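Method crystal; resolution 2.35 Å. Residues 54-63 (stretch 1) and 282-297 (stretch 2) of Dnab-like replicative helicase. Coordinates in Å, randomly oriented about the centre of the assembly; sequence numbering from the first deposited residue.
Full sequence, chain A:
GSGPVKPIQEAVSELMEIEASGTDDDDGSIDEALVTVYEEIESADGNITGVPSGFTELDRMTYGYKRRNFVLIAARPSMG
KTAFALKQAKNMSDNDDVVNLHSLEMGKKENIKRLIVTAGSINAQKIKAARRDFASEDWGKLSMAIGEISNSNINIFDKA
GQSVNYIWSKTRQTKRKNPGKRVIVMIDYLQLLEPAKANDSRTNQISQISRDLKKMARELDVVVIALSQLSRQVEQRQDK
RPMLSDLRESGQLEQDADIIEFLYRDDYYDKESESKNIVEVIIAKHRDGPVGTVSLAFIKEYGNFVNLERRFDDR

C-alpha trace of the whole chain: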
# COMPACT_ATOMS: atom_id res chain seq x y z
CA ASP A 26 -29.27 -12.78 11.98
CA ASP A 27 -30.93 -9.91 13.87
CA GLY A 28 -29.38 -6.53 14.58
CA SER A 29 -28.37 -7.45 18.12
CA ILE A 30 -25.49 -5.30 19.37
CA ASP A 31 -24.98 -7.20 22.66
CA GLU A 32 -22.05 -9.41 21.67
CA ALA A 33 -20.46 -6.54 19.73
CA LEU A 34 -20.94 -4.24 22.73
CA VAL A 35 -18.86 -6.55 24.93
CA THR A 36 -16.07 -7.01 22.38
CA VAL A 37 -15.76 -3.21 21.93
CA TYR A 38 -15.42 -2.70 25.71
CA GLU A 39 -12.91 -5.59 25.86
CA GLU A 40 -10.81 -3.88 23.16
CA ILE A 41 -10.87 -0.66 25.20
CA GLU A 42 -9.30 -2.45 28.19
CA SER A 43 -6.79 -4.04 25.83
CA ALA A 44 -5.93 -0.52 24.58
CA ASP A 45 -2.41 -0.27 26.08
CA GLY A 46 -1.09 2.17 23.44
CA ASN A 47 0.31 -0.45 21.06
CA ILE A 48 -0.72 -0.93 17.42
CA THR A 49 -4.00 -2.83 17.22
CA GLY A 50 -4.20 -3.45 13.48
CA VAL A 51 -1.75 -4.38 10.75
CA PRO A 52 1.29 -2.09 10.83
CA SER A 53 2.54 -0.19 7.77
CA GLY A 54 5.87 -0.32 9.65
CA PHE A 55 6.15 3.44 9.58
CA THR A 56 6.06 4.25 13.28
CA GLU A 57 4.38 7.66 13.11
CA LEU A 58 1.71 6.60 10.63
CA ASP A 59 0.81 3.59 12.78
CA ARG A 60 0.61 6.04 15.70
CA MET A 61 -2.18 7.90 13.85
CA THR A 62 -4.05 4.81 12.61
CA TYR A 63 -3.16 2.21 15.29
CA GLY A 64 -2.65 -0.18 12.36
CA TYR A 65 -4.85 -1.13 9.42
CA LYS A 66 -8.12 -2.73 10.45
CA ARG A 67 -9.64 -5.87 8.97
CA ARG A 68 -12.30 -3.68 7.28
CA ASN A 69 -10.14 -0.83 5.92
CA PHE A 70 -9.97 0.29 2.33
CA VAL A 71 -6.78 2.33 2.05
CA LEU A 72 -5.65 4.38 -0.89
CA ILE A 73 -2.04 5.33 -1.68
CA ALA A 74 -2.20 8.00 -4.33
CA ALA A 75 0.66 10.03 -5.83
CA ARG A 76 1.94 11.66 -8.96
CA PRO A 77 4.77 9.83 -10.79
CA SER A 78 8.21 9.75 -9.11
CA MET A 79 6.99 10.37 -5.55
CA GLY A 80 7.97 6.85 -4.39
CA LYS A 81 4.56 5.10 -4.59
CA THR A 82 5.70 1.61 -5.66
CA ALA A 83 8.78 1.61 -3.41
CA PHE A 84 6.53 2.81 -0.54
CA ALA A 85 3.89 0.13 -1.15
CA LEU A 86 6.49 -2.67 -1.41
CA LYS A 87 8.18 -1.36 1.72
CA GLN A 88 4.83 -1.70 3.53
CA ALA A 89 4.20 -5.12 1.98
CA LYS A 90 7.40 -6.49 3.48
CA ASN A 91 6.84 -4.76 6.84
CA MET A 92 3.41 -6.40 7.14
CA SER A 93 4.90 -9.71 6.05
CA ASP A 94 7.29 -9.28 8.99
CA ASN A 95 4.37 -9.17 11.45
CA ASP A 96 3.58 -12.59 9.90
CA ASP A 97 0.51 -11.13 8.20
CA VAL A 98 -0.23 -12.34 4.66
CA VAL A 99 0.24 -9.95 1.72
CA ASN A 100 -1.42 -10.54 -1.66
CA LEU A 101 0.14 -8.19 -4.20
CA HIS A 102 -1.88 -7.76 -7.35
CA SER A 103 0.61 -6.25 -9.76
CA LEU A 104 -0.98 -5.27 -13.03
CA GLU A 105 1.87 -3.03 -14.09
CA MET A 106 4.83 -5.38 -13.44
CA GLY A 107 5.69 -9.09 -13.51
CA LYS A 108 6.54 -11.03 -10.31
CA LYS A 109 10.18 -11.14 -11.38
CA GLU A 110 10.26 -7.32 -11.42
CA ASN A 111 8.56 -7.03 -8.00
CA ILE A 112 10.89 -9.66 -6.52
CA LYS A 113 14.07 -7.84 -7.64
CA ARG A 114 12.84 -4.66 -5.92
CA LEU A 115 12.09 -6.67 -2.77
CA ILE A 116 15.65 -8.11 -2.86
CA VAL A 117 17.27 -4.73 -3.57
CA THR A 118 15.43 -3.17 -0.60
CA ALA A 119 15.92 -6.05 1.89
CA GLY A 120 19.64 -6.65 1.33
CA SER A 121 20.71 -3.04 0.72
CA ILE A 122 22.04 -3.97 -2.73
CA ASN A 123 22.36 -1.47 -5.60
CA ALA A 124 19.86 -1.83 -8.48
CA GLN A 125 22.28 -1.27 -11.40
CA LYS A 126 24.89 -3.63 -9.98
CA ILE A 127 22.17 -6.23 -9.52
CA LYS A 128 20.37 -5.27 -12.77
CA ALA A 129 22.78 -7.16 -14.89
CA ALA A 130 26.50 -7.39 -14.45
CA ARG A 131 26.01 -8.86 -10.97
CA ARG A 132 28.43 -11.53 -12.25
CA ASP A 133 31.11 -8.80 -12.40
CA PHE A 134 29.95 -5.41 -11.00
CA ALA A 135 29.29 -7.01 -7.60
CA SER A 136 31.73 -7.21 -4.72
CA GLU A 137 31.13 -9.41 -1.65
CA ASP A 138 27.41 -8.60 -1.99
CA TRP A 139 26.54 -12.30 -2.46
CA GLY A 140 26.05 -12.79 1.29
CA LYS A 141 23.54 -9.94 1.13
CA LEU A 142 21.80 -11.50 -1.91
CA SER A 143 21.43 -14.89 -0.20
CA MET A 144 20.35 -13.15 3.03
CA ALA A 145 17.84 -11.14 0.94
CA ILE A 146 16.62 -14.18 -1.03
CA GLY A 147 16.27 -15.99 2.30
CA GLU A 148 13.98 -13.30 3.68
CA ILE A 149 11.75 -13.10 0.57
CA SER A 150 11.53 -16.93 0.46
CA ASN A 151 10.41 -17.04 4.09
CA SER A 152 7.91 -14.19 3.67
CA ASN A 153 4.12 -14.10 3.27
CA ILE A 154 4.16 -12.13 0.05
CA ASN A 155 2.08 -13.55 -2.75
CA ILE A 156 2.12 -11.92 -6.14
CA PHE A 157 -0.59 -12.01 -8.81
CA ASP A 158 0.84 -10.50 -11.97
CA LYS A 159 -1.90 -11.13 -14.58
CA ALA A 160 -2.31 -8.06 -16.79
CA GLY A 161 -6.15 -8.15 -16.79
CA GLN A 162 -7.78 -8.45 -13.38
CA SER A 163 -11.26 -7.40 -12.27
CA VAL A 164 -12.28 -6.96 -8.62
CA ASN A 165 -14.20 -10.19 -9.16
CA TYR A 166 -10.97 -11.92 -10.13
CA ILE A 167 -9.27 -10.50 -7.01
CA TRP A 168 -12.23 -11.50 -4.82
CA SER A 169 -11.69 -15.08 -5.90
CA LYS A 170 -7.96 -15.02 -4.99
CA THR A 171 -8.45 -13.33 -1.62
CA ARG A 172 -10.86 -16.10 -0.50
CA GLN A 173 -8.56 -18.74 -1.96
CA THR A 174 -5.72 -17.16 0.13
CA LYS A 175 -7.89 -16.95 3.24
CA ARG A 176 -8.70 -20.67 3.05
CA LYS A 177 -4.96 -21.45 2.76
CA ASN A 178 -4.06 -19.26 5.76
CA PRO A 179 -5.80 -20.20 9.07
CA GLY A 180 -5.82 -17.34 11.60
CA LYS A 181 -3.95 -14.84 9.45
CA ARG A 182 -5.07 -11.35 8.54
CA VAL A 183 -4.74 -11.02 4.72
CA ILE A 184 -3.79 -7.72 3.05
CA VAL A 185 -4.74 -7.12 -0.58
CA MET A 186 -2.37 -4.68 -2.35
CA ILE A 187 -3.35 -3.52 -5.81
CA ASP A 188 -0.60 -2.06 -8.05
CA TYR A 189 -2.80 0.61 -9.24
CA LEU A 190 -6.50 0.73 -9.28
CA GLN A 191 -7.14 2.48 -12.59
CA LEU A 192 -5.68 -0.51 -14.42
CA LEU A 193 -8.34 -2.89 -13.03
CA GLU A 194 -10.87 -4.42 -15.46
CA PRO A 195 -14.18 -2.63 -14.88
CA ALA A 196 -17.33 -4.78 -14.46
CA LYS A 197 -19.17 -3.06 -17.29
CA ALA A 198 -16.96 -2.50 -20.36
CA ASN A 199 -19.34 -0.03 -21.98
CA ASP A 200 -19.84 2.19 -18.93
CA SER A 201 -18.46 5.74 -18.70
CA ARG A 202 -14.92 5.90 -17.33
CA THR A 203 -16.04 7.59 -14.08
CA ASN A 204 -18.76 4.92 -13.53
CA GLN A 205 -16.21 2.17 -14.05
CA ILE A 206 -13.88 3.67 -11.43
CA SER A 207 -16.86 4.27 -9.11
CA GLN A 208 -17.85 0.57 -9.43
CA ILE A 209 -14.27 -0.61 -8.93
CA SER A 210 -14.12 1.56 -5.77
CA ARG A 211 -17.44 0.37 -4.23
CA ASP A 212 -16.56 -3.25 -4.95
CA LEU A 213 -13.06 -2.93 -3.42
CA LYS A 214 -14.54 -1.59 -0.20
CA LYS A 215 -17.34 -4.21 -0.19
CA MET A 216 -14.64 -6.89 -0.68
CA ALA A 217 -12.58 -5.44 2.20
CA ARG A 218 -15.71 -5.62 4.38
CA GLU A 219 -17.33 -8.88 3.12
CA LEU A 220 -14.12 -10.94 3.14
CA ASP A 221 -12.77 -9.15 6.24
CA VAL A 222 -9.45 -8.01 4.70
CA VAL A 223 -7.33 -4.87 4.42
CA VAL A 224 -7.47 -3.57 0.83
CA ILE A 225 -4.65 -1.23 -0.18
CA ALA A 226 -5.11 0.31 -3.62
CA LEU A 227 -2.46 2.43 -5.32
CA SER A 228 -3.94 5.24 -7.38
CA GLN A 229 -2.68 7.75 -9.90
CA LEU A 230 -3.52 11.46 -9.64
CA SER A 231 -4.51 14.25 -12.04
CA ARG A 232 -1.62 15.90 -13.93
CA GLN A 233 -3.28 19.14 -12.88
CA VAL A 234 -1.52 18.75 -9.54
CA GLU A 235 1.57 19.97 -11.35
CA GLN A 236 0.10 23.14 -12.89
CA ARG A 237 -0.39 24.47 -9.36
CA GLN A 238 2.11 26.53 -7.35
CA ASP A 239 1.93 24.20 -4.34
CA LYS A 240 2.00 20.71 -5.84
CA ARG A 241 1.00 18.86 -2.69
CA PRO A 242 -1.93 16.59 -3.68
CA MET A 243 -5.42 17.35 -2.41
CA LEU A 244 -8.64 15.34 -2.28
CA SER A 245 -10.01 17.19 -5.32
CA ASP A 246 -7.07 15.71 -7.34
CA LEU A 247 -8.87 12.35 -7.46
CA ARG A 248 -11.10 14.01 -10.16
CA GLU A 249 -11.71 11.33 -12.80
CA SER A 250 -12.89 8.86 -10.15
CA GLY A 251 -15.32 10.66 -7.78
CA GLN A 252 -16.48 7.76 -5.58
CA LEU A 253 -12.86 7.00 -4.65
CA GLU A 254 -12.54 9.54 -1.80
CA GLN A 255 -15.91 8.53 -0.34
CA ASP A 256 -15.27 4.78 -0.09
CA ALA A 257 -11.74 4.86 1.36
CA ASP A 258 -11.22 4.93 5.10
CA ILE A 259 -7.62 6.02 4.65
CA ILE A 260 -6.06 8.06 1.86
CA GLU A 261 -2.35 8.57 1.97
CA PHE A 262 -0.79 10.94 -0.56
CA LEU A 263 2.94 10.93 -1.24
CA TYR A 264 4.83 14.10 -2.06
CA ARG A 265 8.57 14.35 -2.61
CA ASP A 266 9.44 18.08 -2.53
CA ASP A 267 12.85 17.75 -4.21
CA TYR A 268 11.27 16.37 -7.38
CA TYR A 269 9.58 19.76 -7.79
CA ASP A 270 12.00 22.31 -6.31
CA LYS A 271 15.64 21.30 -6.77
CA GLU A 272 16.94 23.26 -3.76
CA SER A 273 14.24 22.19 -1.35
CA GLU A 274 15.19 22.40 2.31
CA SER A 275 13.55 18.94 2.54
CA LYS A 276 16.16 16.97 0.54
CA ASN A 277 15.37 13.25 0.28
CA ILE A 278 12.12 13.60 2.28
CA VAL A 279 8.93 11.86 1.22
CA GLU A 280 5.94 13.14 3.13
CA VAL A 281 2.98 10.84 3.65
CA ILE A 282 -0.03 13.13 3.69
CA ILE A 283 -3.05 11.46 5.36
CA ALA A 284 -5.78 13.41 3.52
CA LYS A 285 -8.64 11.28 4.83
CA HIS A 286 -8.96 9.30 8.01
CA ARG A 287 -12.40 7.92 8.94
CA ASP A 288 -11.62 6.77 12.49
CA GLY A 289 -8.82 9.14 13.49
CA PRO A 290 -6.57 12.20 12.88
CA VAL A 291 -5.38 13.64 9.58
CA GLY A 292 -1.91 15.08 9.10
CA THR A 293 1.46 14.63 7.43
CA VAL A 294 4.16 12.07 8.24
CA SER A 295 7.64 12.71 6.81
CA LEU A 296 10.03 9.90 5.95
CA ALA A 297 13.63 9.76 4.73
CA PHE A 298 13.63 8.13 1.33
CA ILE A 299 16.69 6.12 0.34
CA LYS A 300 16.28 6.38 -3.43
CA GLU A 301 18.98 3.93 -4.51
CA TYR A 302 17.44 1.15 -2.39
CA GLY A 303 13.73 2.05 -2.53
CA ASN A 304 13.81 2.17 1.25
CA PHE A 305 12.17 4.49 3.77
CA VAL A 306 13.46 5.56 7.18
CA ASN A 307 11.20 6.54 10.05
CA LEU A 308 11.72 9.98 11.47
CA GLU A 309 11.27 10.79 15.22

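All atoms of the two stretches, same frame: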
# COMPACT_ATOMS: atom_id res chain seq x y z
N GLY A 54 4.47 -0.21 9.25
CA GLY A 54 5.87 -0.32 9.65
C GLY A 54 6.51 1.06 9.74
O GLY A 54 7.69 1.19 10.08
N PHE A 55 5.72 2.08 9.42
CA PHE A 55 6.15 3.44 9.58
C PHE A 55 5.56 3.95 10.88
O PHE A 55 4.36 4.28 10.97
CB PHE A 55 5.79 4.30 8.36
CG PHE A 55 6.29 3.73 7.06
CD1 PHE A 55 7.66 3.53 6.86
CD2 PHE A 55 5.41 3.39 6.04
CE1 PHE A 55 8.13 2.99 5.66
CE2 PHE A 55 5.89 2.85 4.84
CZ PHE A 55 7.24 2.65 4.66
N THR A 56 6.42 3.96 11.90
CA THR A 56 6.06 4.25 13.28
C THR A 56 4.96 5.31 13.42
O THR A 56 3.89 5.05 13.98
CB THR A 56 7.35 4.66 14.08
OG1 THR A 56 8.40 3.72 13.79
CG2 THR A 56 7.09 4.69 15.59
N GLU A 57 5.22 6.50 12.87
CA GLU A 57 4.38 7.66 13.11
C GLU A 57 3.06 7.62 12.37
O GLU A 57 2.15 8.36 12.71
CB GLU A 57 5.13 8.96 12.75
CG GLU A 57 6.24 9.33 13.73
CD GLU A 57 5.77 9.39 15.18
OE1 GLU A 57 4.70 10.00 15.44
OE2 GLU A 57 6.48 8.82 16.05
N LEU A 58 2.96 6.78 11.35
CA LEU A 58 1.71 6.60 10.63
C LEU A 58 0.83 5.61 11.40
O LEU A 58 -0.38 5.80 11.51
CB LEU A 58 1.97 6.14 9.18
CG LEU A 58 0.79 5.55 8.39
CD1 LEU A 58 -0.22 6.62 8.02
CD2 LEU A 58 1.26 4.78 7.15
N ASP A 59 1.46 4.56 11.92
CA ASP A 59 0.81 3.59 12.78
C ASP A 59 0.34 4.23 14.09
O ASP A 59 -0.67 3.82 14.65
CB ASP A 59 1.73 2.39 13.04
CG ASP A 59 2.11 1.64 11.77
OD1 ASP A 59 1.42 1.84 10.74
OD2 ASP A 59 3.09 0.87 11.77
N ARG A 60 1.05 5.25 14.56
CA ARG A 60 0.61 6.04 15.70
C ARG A 60 -0.75 6.69 15.42
O ARG A 60 -1.64 6.65 16.28
CB ARG A 60 1.63 7.12 16.08
CG ARG A 60 1.63 7.51 17.57
CD ARG A 60 2.71 8.56 17.91
NE ARG A 60 2.25 9.94 17.70
CZ ARG A 60 2.91 11.05 18.06
NH1 ARG A 60 4.09 10.97 18.68
NH2 ARG A 60 2.38 12.25 17.82
N MET A 61 -0.92 7.25 14.22
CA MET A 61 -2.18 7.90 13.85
C MET A 61 -3.33 6.92 13.64
O MET A 61 -4.46 7.19 14.06
CB MET A 61 -2.00 8.75 12.59
CG MET A 61 -0.99 9.90 12.70
SD MET A 61 -0.72 10.72 11.10
CE MET A 61 -2.17 11.77 11.01
N THR A 62 -3.03 5.78 13.00
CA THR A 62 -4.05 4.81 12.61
C THR A 62 -4.28 3.70 13.64
O THR A 62 -5.39 3.18 13.76
CB THR A 62 -3.72 4.14 11.26
OG1 THR A 62 -2.51 3.36 11.38
CG2 THR A 62 -3.58 5.17 10.13
N TYR A 63 -3.21 3.37 14.39
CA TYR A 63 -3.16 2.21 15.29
C TYR A 63 -3.14 0.88 14.53
O TYR A 63 -3.47 -0.17 15.08
CB TYR A 63 -4.20 2.27 16.44
CG TYR A 63 -3.75 3.21 17.56
CD1 TYR A 63 -4.30 4.49 17.68
CD2 TYR A 63 -2.73 2.84 18.45
CE1 TYR A 63 -3.87 5.36 18.68
CE2 TYR A 63 -2.30 3.71 19.45
CZ TYR A 63 -2.87 4.96 19.56
OH TYR A 63 -2.44 5.83 20.54
N ILE A 282 1.07 12.28 3.29
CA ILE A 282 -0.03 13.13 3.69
C ILE A 282 -1.31 12.30 3.81
O ILE A 282 -1.84 11.85 2.80
CB ILE A 282 -0.27 14.29 2.68
CG1 ILE A 282 1.06 14.94 2.30
CG2 ILE A 282 -1.28 15.29 3.24
CD1 ILE A 282 0.96 15.90 1.09
N ILE A 283 -1.76 12.10 5.05
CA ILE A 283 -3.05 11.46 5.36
C ILE A 283 -4.16 12.49 5.10
O ILE A 283 -4.41 13.36 5.92
CB ILE A 283 -3.09 10.95 6.83
CG1 ILE A 283 -2.11 9.79 7.06
CG2 ILE A 283 -4.47 10.44 7.20
CD1 ILE A 283 -0.64 10.19 7.27
N ALA A 284 -4.80 12.40 3.94
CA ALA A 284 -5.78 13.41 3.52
C ALA A 284 -7.19 13.04 3.99
O ALA A 284 -8.07 13.89 4.06
CB ALA A 284 -5.75 13.59 2.03
N LYS A 285 -7.39 11.76 4.29
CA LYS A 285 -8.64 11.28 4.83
C LYS A 285 -8.36 10.18 5.84
O LYS A 285 -7.52 9.29 5.62
CB LYS A 285 -9.57 10.75 3.74
CG LYS A 285 -10.95 10.48 4.28
CD LYS A 285 -11.83 9.72 3.31
CE LYS A 285 -13.20 9.43 3.96
NZ LYS A 285 -13.93 8.42 3.19
N HIS A 286 -9.06 10.28 6.96
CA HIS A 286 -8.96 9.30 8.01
C HIS A 286 -10.31 9.20 8.74
O HIS A 286 -10.69 10.10 9.51
CB HIS A 286 -7.82 9.65 8.98
CG HIS A 286 -7.42 8.51 9.86
ND1 HIS A 286 -6.30 8.54 10.65
CD2 HIS A 286 -7.99 7.30 10.05
CE1 HIS A 286 -6.20 7.39 11.31
NE2 HIS A 286 -7.22 6.63 10.96
N ARG A 287 -11.02 8.10 8.48
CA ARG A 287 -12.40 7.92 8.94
C ARG A 287 -12.51 7.83 10.47
O ARG A 287 -13.39 8.43 11.08
CB ARG A 287 -13.03 6.68 8.30
CG ARG A 287 -14.54 6.64 8.45
CD ARG A 287 -15.17 5.38 7.92
NE ARG A 287 -15.05 5.18 6.46
CZ ARG A 287 -15.61 5.93 5.52
NH1 ARG A 287 -16.35 7.00 5.84
NH2 ARG A 287 -15.43 5.63 4.25
N ASP A 288 -11.59 7.08 11.07
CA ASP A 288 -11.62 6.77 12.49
C ASP A 288 -10.36 7.31 13.18
O ASP A 288 -9.71 6.60 13.93
CB ASP A 288 -11.70 5.24 12.66
CG ASP A 288 -12.31 4.82 14.00
OD1 ASP A 288 -13.33 5.43 14.44
OD2 ASP A 288 -11.78 3.85 14.61
N GLY A 289 -10.02 8.57 12.92
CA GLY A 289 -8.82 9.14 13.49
C GLY A 289 -8.33 10.42 12.85
O GLY A 289 -9.02 10.98 11.99
N PRO A 290 -7.12 10.88 13.25
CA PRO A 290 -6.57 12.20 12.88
C PRO A 290 -6.04 12.26 11.43
O PRO A 290 -5.53 11.27 10.92
CB PRO A 290 -5.38 12.36 13.85
CG PRO A 290 -4.91 10.94 14.10
CD PRO A 290 -6.18 10.10 14.09
N VAL A 291 -6.16 13.42 10.79
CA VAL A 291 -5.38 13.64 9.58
C VAL A 291 -4.07 14.34 9.92
O VAL A 291 -3.86 14.80 11.06
CB VAL A 291 -6.17 14.35 8.42
CG1 VAL A 291 -7.30 13.46 7.92
CG2 VAL A 291 -6.65 15.76 8.79
N GLY A 292 -3.17 14.39 8.94
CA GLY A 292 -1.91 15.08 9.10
C GLY A 292 -0.85 14.46 8.21
O GLY A 292 -1.13 13.48 7.51
N THR A 293 0.35 15.01 8.29
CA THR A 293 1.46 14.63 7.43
C THR A 293 2.51 13.90 8.24
O THR A 293 2.83 14.29 9.35
CB THR A 293 2.09 15.90 6.79
OG1 THR A 293 1.14 16.54 5.93
CG2 THR A 293 3.35 15.56 6.00
N VAL A 294 3.05 12.83 7.66
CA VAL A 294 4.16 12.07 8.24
C VAL A 294 5.34 12.06 7.25
O VAL A 294 5.24 11.55 6.14
CB VAL A 294 3.70 10.62 8.57
CG1 VAL A 294 4.90 9.68 8.81
CG2 VAL A 294 2.72 10.60 9.76
N SER A 295 6.47 12.64 7.66
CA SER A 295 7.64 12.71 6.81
C SER A 295 8.51 11.48 7.00
O SER A 295 8.62 10.94 8.10
CB SER A 295 8.45 13.97 7.10
OG SER A 295 7.63 15.12 6.97
N LEU A 296 9.11 11.02 5.91
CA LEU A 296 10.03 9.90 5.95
C LEU A 296 11.26 10.21 5.10
O LEU A 296 11.16 10.92 4.11
CB LEU A 296 9.38 8.63 5.39
CG LEU A 296 8.12 8.02 6.01
CD1 LEU A 296 7.67 6.89 5.12
CD2 LEU A 296 8.41 7.52 7.42
N ALA A 297 12.40 9.67 5.50
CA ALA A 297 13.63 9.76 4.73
C ALA A 297 13.59 8.67 3.68
O ALA A 297 13.43 7.50 4.00
CB ALA A 297 14.86 9.59 5.64

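A short helix, 56-62, lies along one face of a two-stranded hairpin, running nearly antiparallel to strand 292-297 (159°) with the axes 8.6 Å apart at closest approach. Strand 282-286 sits farther off, at 11.0 Å. No hydrogen bond crosses between the stretches, so shape does the work. The strands are tied to each other by Ile283 N to Gly292 O (2.9 Å), with a weak return bond from Gly292 N to Ile283 O (3.4 Å).

Alternation along the second strand sets the pattern: Val294 and Leu296 point toward the first stretch, Val294 meeting the helix and Leu296 the Phe55 ring just before it, while Thr293 and Ser295 point away. Val294 is the central bump. Its CG2 lies 3.7 Å from Glu57 O and 3.7 Å from Met61 SD, filling the space between successive turns of the helix. Glu57 offers its aliphatic base to this valine, but its carboxylate leads away, with OE1 3.3 Å from Arg60 NE in a purely electrostatic salt bridge.

Met61 buries the most surface. Its long, flexible chain reaches to the turn, where CE rests 3.4 Å from Val291 C and 3.5 Å from Gly292 N. Gly292 leaves room here: an ideal CB would sit a tight 3.4 Å from Met61 CE, although its backbone angles, which would jam a CB against the carbonyl O of Val291, call for glycine by themselves. Ile283 CD1 lines another part of the pocket, 3.9 Å from Met61 SD and 3.7 Å from Leu58 CD1.

At the N-terminal end, Leu296 CD1 sits over one face of the Phe55 ring, 3.9 Å from its centroid, a CH-pi contact. At the other end, Pro290 CG packs 3.9 Å from Met61 CB. The His286 ring, anchored by ND1 to Pro290 O (2.8 Å), turns its edge to the helix terminus, placing CE1 3.3 Å from Met61 O and 3.6 Å from Thr62 CG2.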